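Local atomic coordinates of WbmS, polysaccharide deacetylase involved in O-antigen biosynthesis (Bordetella bronchiseptica, PDB entry 3HFT), a protein that is a putative zinc-binding polysaccharide deacetylase that probably removes acetyl groups from sugars during O-antigen biosynthesis. Residues Ser123-Ser128 with Asp147-Val152. Numbering follows the deposited sequence.
Sequences SVRSHS and DCNILV. With EDO (1,2-ethanediol), chain F.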
loop_
_atom_site.group_PDB
_atom_site.type_symbol
_atom_site.label_atom_id
_atom_site.label_comp_id
_atom_site.label_asym_id
_atom_site.label_seq_id
_atom_site.Cartn_x
_atom_site.Cartn_y
_atom_site.Cartn_z
ATOM N N SER A 123 0.444 -16.958 -3.123
ATOM C CA SER A 123 0.085 -15.598 -3.527
ATOM C C SER A 123 -1.229 -15.127 -2.916
ATOM O O SER A 123 -2.187 -15.889 -2.814
ATOM C CB SER A 123 0.054 -15.461 -5.060
ATOM O OG SER A 123 1.325 -15.744 -5.635
ATOM N N VAL A 124 -1.272 -13.851 -2.523
ATOM C CA VAL A 124 -2.447 -13.286 -1.906
ATOM C C VAL A 124 -2.698 -11.846 -2.313
ATOM O O VAL A 124 -1.761 -11.053 -2.473
ATOM C CB VAL A 124 -2.339 -13.336 -0.335
ATOM C CG1 VAL A 124 -1.061 -12.608 0.163
ATOM C CG2 VAL A 124 -3.582 -12.728 0.325
ATOM N N ARG A 125 -3.976 -11.518 -2.487
ATOM C CA ARG A 125 -4.419 -10.134 -2.611
ATOM C C ARG A 125 -5.636 -10.044 -1.724
ATOM O O ARG A 125 -6.490 -10.945 -1.762
ATOM C CB ARG A 125 -4.789 -9.728 -4.031
ATOM C CG ARG A 125 -5.180 -8.251 -4.118
ATOM C CD ARG A 125 -5.526 -7.921 -5.532
ATOM N NE ARG A 125 -4.365 -7.874 -6.403
ATOM C CZ ARG A 125 -4.350 -8.307 -7.663
ATOM N NH1 ARG A 125 -5.394 -8.933 -8.190
ATOM N NH2 ARG A 125 -3.256 -8.155 -8.392
ATOM N N SER A 126 -5.683 -9.001 -0.891
ATOM C CA SER A 126 -6.801 -8.808 0.039
ATOM C C SER A 126 -7.983 -8.155 -0.639
ATOM O O SER A 126 -7.817 -7.229 -1.427
ATOM C CB SER A 126 -6.392 -7.931 1.215
ATOM O OG SER A 126 -5.345 -8.528 1.962
ATOM N N HIS A 127 -9.195 -8.627 -0.318
ATOM C CA HIS A 127 -10.387 -7.964 -0.783
ATOM C C HIS A 127 -10.338 -6.546 -0.236
ATOM O O HIS A 127 -9.964 -6.335 0.934
ATOM C CB HIS A 127 -11.677 -8.640 -0.332
ATOM C CG HIS A 127 -12.885 -7.971 -0.897
ATOM N ND1 HIS A 127 -13.077 -7.850 -2.258
ATOM C CD2 HIS A 127 -13.919 -7.325 -0.304
ATOM C CE1 HIS A 127 -14.209 -7.198 -2.478
ATOM N NE2 HIS A 127 -14.729 -6.856 -1.310
ATOM N N SER A 128 -10.634 -5.583 -1.107
ATOM C CA SER A 128 -10.558 -4.144 -0.779
ATOM C C SER A 128 -9.155 -3.665 -0.371
ATOM O O SER A 128 -9.006 -2.595 0.222
ATOM C CB SER A 128 -11.601 -3.755 0.262
ATOM O OG SER A 128 -12.890 -3.955 -0.325
ATOM N N ASP A 147 2.833 -10.841 -1.938
ATOM C CA ASP A 147 1.764 -9.912 -1.613
ATOM C C ASP A 147 1.424 -9.039 -2.838
ATOM O O ASP A 147 2.314 -8.435 -3.435
ATOM C CB ASP A 147 2.144 -9.037 -0.416
ATOM C CG ASP A 147 1.134 -7.942 -0.175
ATOM O OD1 ASP A 147 1.275 -6.869 -0.831
ATOM O OD2 ASP A 147 0.216 -8.173 0.651
ATOM N N CYS A 148 0.147 -9.001 -3.216
ATOM C CA CYS A 148 -0.316 -8.302 -4.404
ATOM C C CYS A 148 -1.271 -7.169 -4.053
ATOM O O CYS A 148 -2.160 -6.856 -4.821
ATOM C CB CYS A 148 -1.001 -9.284 -5.357
ATOM S SG CYS A 148 0.189 -10.548 -5.920
ATOM N N ASN A 149 -1.025 -6.514 -2.918
ATOM C CA ASN A 149 -1.943 -5.490 -2.370
ATOM C C ASN A 149 -1.654 -4.011 -2.684
ATOM O O ASN A 149 -2.467 -3.157 -2.380
ATOM C CB ASN A 149 -1.992 -5.657 -0.849
ATOM C CG ASN A 149 -2.926 -6.788 -0.435
ATOM O OD1 ASN A 149 -4.054 -6.813 -0.868
ATOM N ND2 ASN A 149 -2.472 -7.677 0.424
ATOM N N ILE A 150 -0.501 -3.717 -3.277
ATOM C CA ILE A 150 -0.130 -2.328 -3.642
ATOM C C ILE A 150 -0.546 -2.029 -5.083
ATOM O O ILE A 150 -0.073 -2.691 -6.030
ATOM C CB ILE A 150 1.396 -2.085 -3.560
ATOM C CG1 ILE A 150 1.930 -2.246 -2.120
ATOM C CG2 ILE A 150 1.763 -0.634 -4.054
ATOM C CD1 ILE A 150 1.538 -1.174 -1.213
ATOM N N LEU A 151 -1.406 -1.030 -5.250
ATOM C CA LEU A 151 -1.829 -0.593 -6.549
ATOM C C LEU A 151 -1.201 0.758 -6.824
ATOM O O LEU A 151 -1.517 1.733 -6.181
ATOM C CB LEU A 151 -3.352 -0.506 -6.630
ATOM C CG LEU A 151 -4.032 -0.384 -8.011
ATOM C CD1 LEU A 151 -5.567 -0.518 -7.846
ATOM C CD2 LEU A 151 -3.705 0.886 -8.817
ATOM N N VAL A 152 -0.269 0.808 -7.780
ATOM C CA VAL A 152 0.285 2.063 -8.235
ATOM C C VAL A 152 -0.194 2.250 -9.675
ATOM O O VAL A 152 0.179 1.497 -10.559
ATOM C CB VAL A 152 1.843 2.052 -8.205
ATOM C CG1 VAL A 152 2.360 3.385 -8.734
ATOM C CG2 VAL A 152 2.359 1.746 -6.771
HETATM C C1 EDO F . -9.758 -5.443 -4.493
HETATM O O1 EDO F . -10.979 -5.618 -3.743
HETATM C C2 EDO F . -10.052 -5.794 -5.952
HETATM O O2 EDO F . -10.841 -7.018 -6.065
#
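N149 OD1 takes the backbone N-H of S126 at 2.7 Å, in the amide plane and on a lone pair, with an N-H...O angle of 162°. This side-chain bond continues a parallel beta bridge, V124 with D147, between strands 123-124 and 146-147 of the polysaccharide deacetylase fold; the first segment runs on from its strand to the zinc ligand H127, and the R125 side chain lies about 7 Å from the zinc. The last backbone rung is C148 N to V124 O, 2.9 Å; beyond it the chains diverge and N149 reaches across with its amide. That amide is held by OD1 to S126 N on one side and on the other by ND2, which donates to D147 OD2 at 2.7 Å, on its syn side but tilted out of the carboxylate plane. D147 OD1 accepts N149 N from above that plane, an Asx turn that holds the backbone. N149 ND2 to S126 OG is a weak hydrogen bond (3.4 Å); the hydroxyl's stronger partner is V130 O. The carboxylate is also in a salt bridge with R172, so its negative charge is probably stabilised.

The side chains of R125 and N149 run past one another in opposing senses, their guanidinium and amide planes 69° apart. R125 NE donates to C148 O at 2.9 Å; the oxygen lies at the guanidinium edge, only 8° out of its plane. NH1 meanwhile forms a salt bridge with D44, and Y175 adds a cation-pi contact. H127 binds zinc through ND1, with D46 and H92 completing the protein ligands. Near H127, S128 N donates to O1 of a 1,2-ethanediol, probably from the crystallisation liquor, at 2.7 Å, and that same O1 lies 3.4 Å from H127 ND1.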